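Side-chain contacts in DR2417 (Deinococcus radiodurans, PDB 4XWW), which probably degrades and matures RNA as a metal-dependent 5'-3' exonuclease of the metallo-beta-lactamase superfamily, and works as a homodimer: residues M318-L321 with G322-A325; G299-Q302 with D303-L307. One frame throughout, in Å; residues are numbered along the deposited sequence.

Overall arrangement
Both contacts lie within the beta-CASP range of the chain, on the same side of its centre, with their centres about 20 Å apart and their nearest atoms about 10 Å apart, so they do not touch. Interaction 2 (299-307) comes first, in the turn that leads from helix 295-298 into strand 306-310. That strand, part of a five-stranded parallel sheet, is followed in the chain by helix 320-326; interaction 1 (318-325) spans its N-cap and first turns. The two therefore mark the entry to one strand and the start of the helix after it: interaction 1 meets the bound RNA, whereas interaction 2 is a surface turn about 15 Å from the nearest nucleic-acid atom.

Interaction 1 (M318-L321 with G322-A325); sequences MAVL and GRLA. With nucleotides of chain C.
Arg-323 reaches back past the start of its own helix to the carbonyl of Met-318, with NH1 2.7 Å from Met-318 O. The oxygen lies in the guanidinium plane, but the N-H points at it with a bend (133°), and NH1 stands above the plane of the carbonyl. A turn at chi3 (-53°) folds the arginine chain back so that its head can reach this oxygen. C3' of U7 of chain C lies over one face of the guanidinium, offset toward the rim, and Val-320 CA lies over the opposite face.

The tight part is the helical turn itself. Ala-319, the N-cap residue, accepts a bond from the backbone N of Arg-323, and the bond from Leu-324 N to Val-320 O (2.9 Å) continues the pattern. Val-320 and Leu-324 lie side by side, CG1 of the valine 3.8 Å from CD1 of the leucine. Leu-321 turns inward to Val-340, Leu-342 and Ile-357, against the sheet and helix 351-364.

Met-318, by contrast, is exposed, and its nearest approach to residues 322-325 is SD, 4.7 Å from CD of Arg-323. On the RNA side, Ala-319 CB meets O3' of U5 of chain C at 3.3 Å, and OP1 of U6 of chain C lies 3.7 Å from Ala-319 CA; Val-320 N is bonded to Thr-311 OG1. The arrangement is a helix N-terminus in the beta-CASP domain, turned toward the backbone of the bound RNA.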
loop_
_atom_site.group_PDB
_atom_site.type_symbol
_atom_site.label_atom_id
_atom_site.label_comp_id
_atom_site.label_asym_id
_atom_site.label_seq_id
_atom_site.Cartn_x
_atom_site.Cartn_y
_atom_site.Cartn_z
ATOM N N MET A 318 -9.897 -13.079 -5.813
ATOM C CA MET A 318 -10.924 -14.097 -6.010
ATOM C C MET A 318 -12.307 -13.524 -6.296
ATOM O O MET A 318 -13.264 -14.280 -6.481
ATOM C CB MET A 318 -11.003 -15.013 -4.790
ATOM C CG MET A 318 -9.782 -15.878 -4.615
ATOM S SD MET A 318 -9.564 -16.922 -6.059
ATOM C CE MET A 318 -7.827 -16.639 -6.405
ATOM N N ALA A 319 -12.438 -12.202 -6.304
ATOM C CA ALA A 319 -13.701 -11.607 -6.717
ATOM C C ALA A 319 -13.766 -11.661 -8.234
ATOM O O ALA A 319 -12.827 -12.126 -8.883
ATOM C CB ALA A 319 -13.843 -10.179 -6.214
ATOM N N VAL A 320 -14.864 -11.182 -8.801
ATOM C CA VAL A 320 -15.099 -11.404 -10.225
ATOM C C VAL A 320 -14.097 -10.651 -11.097
ATOM O O VAL A 320 -13.480 -11.253 -11.987
ATOM C CB VAL A 320 -16.554 -11.025 -10.608
ATOM C CG1 VAL A 320 -16.715 -10.977 -12.119
ATOM C CG2 VAL A 320 -17.492 -12.042 -10.014
ATOM N N LEU A 321 -13.907 -9.364 -10.837
ATOM C CA LEU A 321 -12.948 -8.609 -11.620
ATOM C C LEU A 321 -11.549 -9.256 -11.542
ATOM O O LEU A 321 -10.878 -9.414 -12.560
ATOM C CB LEU A 321 -12.897 -7.161 -11.170
ATOM C CG LEU A 321 -11.937 -6.336 -12.022
ATOM C CD1 LEU A 321 -12.367 -6.304 -13.493
ATOM C CD2 LEU A 321 -11.840 -4.955 -11.437
ATOM N N GLY A 322 -11.121 -9.642 -10.341
ATOM C CA GLY A 322 -9.854 -10.348 -10.194
ATOM C C GLY A 322 -9.729 -11.574 -11.065
ATOM O O GLY A 322 -8.720 -11.769 -11.751
ATOM N N ARG A 323 -10.756 -12.409 -11.072
ATOM C CA ARG A 323 -10.684 -13.605 -11.883
ATOM C C ARG A 323 -10.699 -13.275 -13.378
ATOM O O ARG A 323 -9.993 -13.913 -14.155
ATOM C CB ARG A 323 -11.808 -14.562 -11.514
ATOM C CG ARG A 323 -11.776 -14.914 -10.041
ATOM C CD ARG A 323 -12.438 -16.230 -9.765
ATOM N NE ARG A 323 -13.787 -16.294 -10.315
ATOM C CZ ARG A 323 -14.867 -15.802 -9.715
ATOM N NH1 ARG A 323 -14.760 -15.192 -8.541
ATOM N NH2 ARG A 323 -16.056 -15.921 -10.290
ATOM N N LEU A 324 -11.482 -12.276 -13.777
ATOM C CA LEU A 324 -11.468 -11.815 -15.169
ATOM C C LEU A 324 -10.077 -11.327 -15.582
ATOM O O LEU A 324 -9.590 -11.680 -16.665
ATOM C CB LEU A 324 -12.505 -10.695 -15.373
ATOM C CG LEU A 324 -13.966 -11.119 -15.285
ATOM C CD1 LEU A 324 -14.862 -9.899 -15.304
ATOM C CD2 LEU A 324 -14.284 -12.037 -16.436
ATOM N N ALA A 325 -9.447 -10.544 -14.704
ATOM C CA ALA A 325 -8.146 -9.931 -14.968
ATOM C C ALA A 325 -7.057 -10.988 -15.077
ATOM O O ALA A 325 -6.098 -10.833 -15.836
ATOM C CB ALA A 325 -7.799 -8.923 -13.884
ATOM P P U C 7 -17.357 -17.766 -4.541
ATOM O OP1 U C 7 -18.230 -16.779 -5.220
ATOM O OP2 U C 7 -17.911 -18.605 -3.452
ATOM O "O5'" U C 7 -16.721 -18.728 -5.637
ATOM C "C5'" U C 7 -16.144 -18.197 -6.842
ATOM C "C4'" U C 7 -14.848 -18.907 -7.158
ATOM O "O4'" U C 7 -15.003 -20.330 -6.897
ATOM C "C3'" U C 7 -14.389 -18.803 -8.607
ATOM O "O3'" U C 7 -12.969 -18.860 -8.681
ATOM C "C2'" U C 7 -15.010 -20.045 -9.232
ATOM O "O2'" U C 7 -14.339 -20.473 -10.399
ATOM C "C1'" U C 7 -14.840 -21.060 -8.103
ATOM N N1 U C 7 -15.813 -22.168 -8.133
ATOM C C2 U C 7 -16.040 -22.783 -9.351
ATOM O O2 U C 7 -15.483 -22.444 -10.380
ATOM N N3 U C 7 -16.947 -23.812 -9.315
ATOM C C4 U C 7 -17.633 -24.286 -8.217
ATOM O O4 U C 7 -18.420 -25.224 -8.351
ATOM C C5 U C 7 -17.340 -23.602 -6.996
ATOM C C6 U C 7 -16.458 -22.596 -6.993
ATOM P P U C 6 -17.321 -11.941 -4.443
ATOM O OP1 U C 6 -17.260 -12.153 -5.913
ATOM O OP2 U C 6 -18.601 -11.561 -3.779
ATOM O "O5'" U C 6 -16.829 -13.278 -3.722
ATOM C "C5'" U C 6 -15.532 -13.810 -3.941
ATOM C "C4'" U C 6 -15.232 -14.923 -2.969
ATOM O "O4'" U C 6 -15.226 -14.401 -1.614
ATOM C "C3'" U C 6 -16.259 -16.043 -2.928
ATOM O "O3'" U C 6 -16.090 -16.991 -3.966
ATOM C "C2'" U C 6 -16.077 -16.614 -1.528
ATOM O "O2'" U C 6 -14.922 -17.437 -1.467
ATOM C "C1'" U C 6 -15.801 -15.343 -0.729
ATOM N N1 U C 6 -17.045 -14.772 -0.154
ATOM C C2 U C 6 -17.452 -15.245 1.081
ATOM O O2 U C 6 -16.830 -16.092 1.700
ATOM N N3 U C 6 -18.612 -14.688 1.568
ATOM C C4 U C 6 -19.397 -13.729 0.962
ATOM O O4 U C 6 -20.417 -13.327 1.529
ATOM C C5 U C 6 -18.914 -13.291 -0.313
ATOM C C6 U C 6 -17.788 -13.816 -0.808
ATOM P P U C 5 -17.787 -5.885 -1.693
ATOM O OP1 U C 5 -16.642 -4.988 -1.965
ATOM O OP2 U C 5 -18.982 -5.827 -2.559
ATOM O "O5'" U C 5 -17.256 -7.384 -1.695
ATOM C "C5'" U C 5 -16.729 -7.948 -2.904
ATOM C "C4'" U C 5 -15.674 -8.982 -2.599
ATOM O "O4'" U C 5 -15.229 -8.864 -1.221
ATOM C "C3'" U C 5 -16.124 -10.429 -2.697
ATOM O "O3'" U C 5 -16.207 -10.879 -4.041
ATOM C "C2'" U C 5 -15.047 -11.130 -1.884
ATOM O "O2'" U C 5 -13.828 -11.259 -2.582
ATOM C "C1'" U C 5 -14.880 -10.148 -0.724
ATOM N N1 U C 5 -15.757 -10.473 0.408
ATOM C C2 U C 5 -15.322 -11.442 1.291
ATOM O O2 U C 5 -14.249 -12.006 1.175
ATOM N N3 U C 5 -16.188 -11.715 2.318
ATOM C C4 U C 5 -17.420 -11.145 2.549
ATOM O O4 U C 5 -18.082 -11.502 3.524
ATOM C C5 U C 5 -17.806 -10.158 1.586
ATOM C C6 U C 5 -16.984 -9.869 0.569
#

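Interaction 2 (G299-Q302 with D303-L307); sequences GELQ and DQQVL
A short 3-10 turn, residues 303-305, leads into strand 306-310, and the extended side chain of Gln-305 reaches across to the backbone of Gln-302. Two bonds join this pair. The backbone N of Gln-305 donates to Gln-302 O at 2.9 Å, approaching from above the carbonyl plane. In return, the backbone N of Gln-302 donates to OE1 of Gln-305, also at 2.9 Å, this time in the plane of the amide carbonyl and on a lone pair, with an N-H...O angle of 157°; this bond holds the amide in place. The glutamine chain is extended beyond CG (chi2 -177°), which carries its amide alongside the Gln-302 side chain, the two amide planes 56° apart.

Leu-301 CB also approaches this oxygen, 3.6 Å from Gln-305 OE1, and touches Val-306 CG2. Gln-304 bends at chi2 and brings OE1 within 3.5 Å of Gln-302 CB. A water donates to both Leu-301 O and Asp-303 OD1, 2.6 Å from each, and so ties the incoming chain to the start of the turn. The other carboxylate oxygen of Asp-303, OD2, forms a salt bridge with Arg-335.

Beyond the turn, Val-306 is buried and pairs through its backbone with Val-240, while Gln-305 and Leu-307 pair with Arg-265, which sets strand 306-310 between strands 240-243 and 265-269 of the parallel sheet.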
loop_
_atom_site.group_PDB
_atom_site.type_symbol
_atom_site.label_atom_id
_atom_site.label_comp_id
_atom_site.label_asym_id
_atom_site.label_seq_id
_atom_site.Cartn_x
_atom_site.Cartn_y
_atom_site.Cartn_z
ATOM N N GLY A 299 -24.792 -13.889 -23.443
ATOM C CA GLY A 299 -23.949 -14.438 -24.482
ATOM C C GLY A 299 -24.712 -14.578 -25.782
ATOM O O GLY A 299 -24.114 -14.693 -26.848
ATOM N N GLU A 300 -26.040 -14.568 -25.691
ATOM C CA GLU A 300 -26.908 -14.621 -26.865
ATOM C C GLU A 300 -26.973 -13.287 -27.593
ATOM O O GLU A 300 -27.387 -13.229 -28.744
ATOM C CB GLU A 300 -28.330 -15.030 -26.454
ATOM C CG GLU A 300 -28.420 -16.390 -25.827
ATOM C CD GLU A 300 -28.827 -17.440 -26.830
ATOM O OE1 GLU A 300 -29.522 -17.090 -27.810
ATOM O OE2 GLU A 300 -28.448 -18.613 -26.647
ATOM N N LEU A 301 -26.583 -12.222 -26.897
ATOM C CA LEU A 301 -26.689 -10.855 -27.395
ATOM C C LEU A 301 -25.404 -10.350 -28.071
ATOM O O LEU A 301 -24.342 -10.951 -27.931
ATOM C CB LEU A 301 -27.056 -9.927 -26.234
ATOM C CG LEU A 301 -28.260 -10.314 -25.360
ATOM C CD1 LEU A 301 -28.493 -9.284 -24.246
ATOM C CD2 LEU A 301 -29.476 -10.469 -26.229
ATOM N N GLN A 302 -25.505 -9.254 -28.819
ATOM C CA GLN A 302 -24.315 -8.636 -29.400
ATOM C C GLN A 302 -23.539 -7.940 -28.294
ATOM O O GLN A 302 -24.121 -7.513 -27.307
ATOM C CB GLN A 302 -24.676 -7.636 -30.495
ATOM C CG GLN A 302 -25.486 -8.233 -31.618
ATOM C CD GLN A 302 -24.817 -9.445 -32.231
ATOM O OE1 GLN A 302 -25.219 -10.581 -31.970
ATOM N NE2 GLN A 302 -23.796 -9.214 -33.061
ATOM N N ASP A 303 -22.229 -7.817 -28.481
ATOM C CA ASP A 303 -21.352 -7.243 -27.460
ATOM C C ASP A 303 -21.853 -5.903 -26.914
ATOM O O ASP A 303 -21.865 -5.674 -25.694
ATOM C CB ASP A 303 -19.931 -7.075 -28.028
ATOM C CG ASP A 303 -19.192 -8.401 -28.180
ATOM O OD1 ASP A 303 -19.688 -9.424 -27.663
ATOM O OD2 ASP A 303 -18.117 -8.422 -28.838
ATOM N N GLN A 304 -22.315 -5.027 -27.802
ATOM C CA GLN A 304 -22.684 -3.674 -27.363
ATOM C C GLN A 304 -24.009 -3.641 -26.589
ATOM O O GLN A 304 -24.451 -2.580 -26.143
ATOM C CB GLN A 304 -22.747 -2.735 -28.573
ATOM C CG GLN A 304 -23.788 -3.126 -29.605
ATOM C CD GLN A 304 -23.255 -4.028 -30.727
ATOM O OE1 GLN A 304 -22.436 -4.927 -30.506
ATOM N NE2 GLN A 304 -23.733 -3.785 -31.939
ATOM N N GLN A 305 -24.629 -4.805 -26.416
ATOM C CA GLN A 305 -25.883 -4.913 -25.668
ATOM C C GLN A 305 -25.671 -5.419 -24.248
ATOM O O GLN A 305 -26.627 -5.758 -23.540
ATOM C CB GLN A 305 -26.856 -5.842 -26.383
ATOM C CG GLN A 305 -27.149 -5.471 -27.815
ATOM C CD GLN A 305 -28.170 -6.394 -28.434
ATOM O OE1 GLN A 305 -27.867 -7.541 -28.777
ATOM N NE2 GLN A 305 -29.396 -5.907 -28.568
ATOM N N VAL A 306 -24.416 -5.492 -23.827
ATOM C CA VAL A 306 -24.117 -6.207 -22.595
ATOM C C VAL A 306 -23.406 -5.349 -21.543
ATOM O O VAL A 306 -22.448 -4.643 -21.849
ATOM C CB VAL A 306 -23.266 -7.446 -22.925
ATOM C CG1 VAL A 306 -22.841 -8.146 -21.673
ATOM C CG2 VAL A 306 -24.059 -8.402 -23.824
ATOM N N LEU A 307 -23.907 -5.385 -20.307
ATOM C CA LEU A 307 -23.202 -4.744 -19.207
ATOM C C LEU A 307 -23.114 -5.685 -17.996
ATOM O O LEU A 307 -24.124 -6.207 -17.524
ATOM C CB LEU A 307 -23.891 -3.427 -18.821
ATOM C CG LEU A 307 -23.035 -2.501 -17.949
ATOM C CD1 LEU A 307 -23.373 -1.049 -18.231
ATOM C CD2 LEU A 307 -23.254 -2.789 -16.484
HETATM O O HOH W 1 -21.769 -11.058 -27.577
#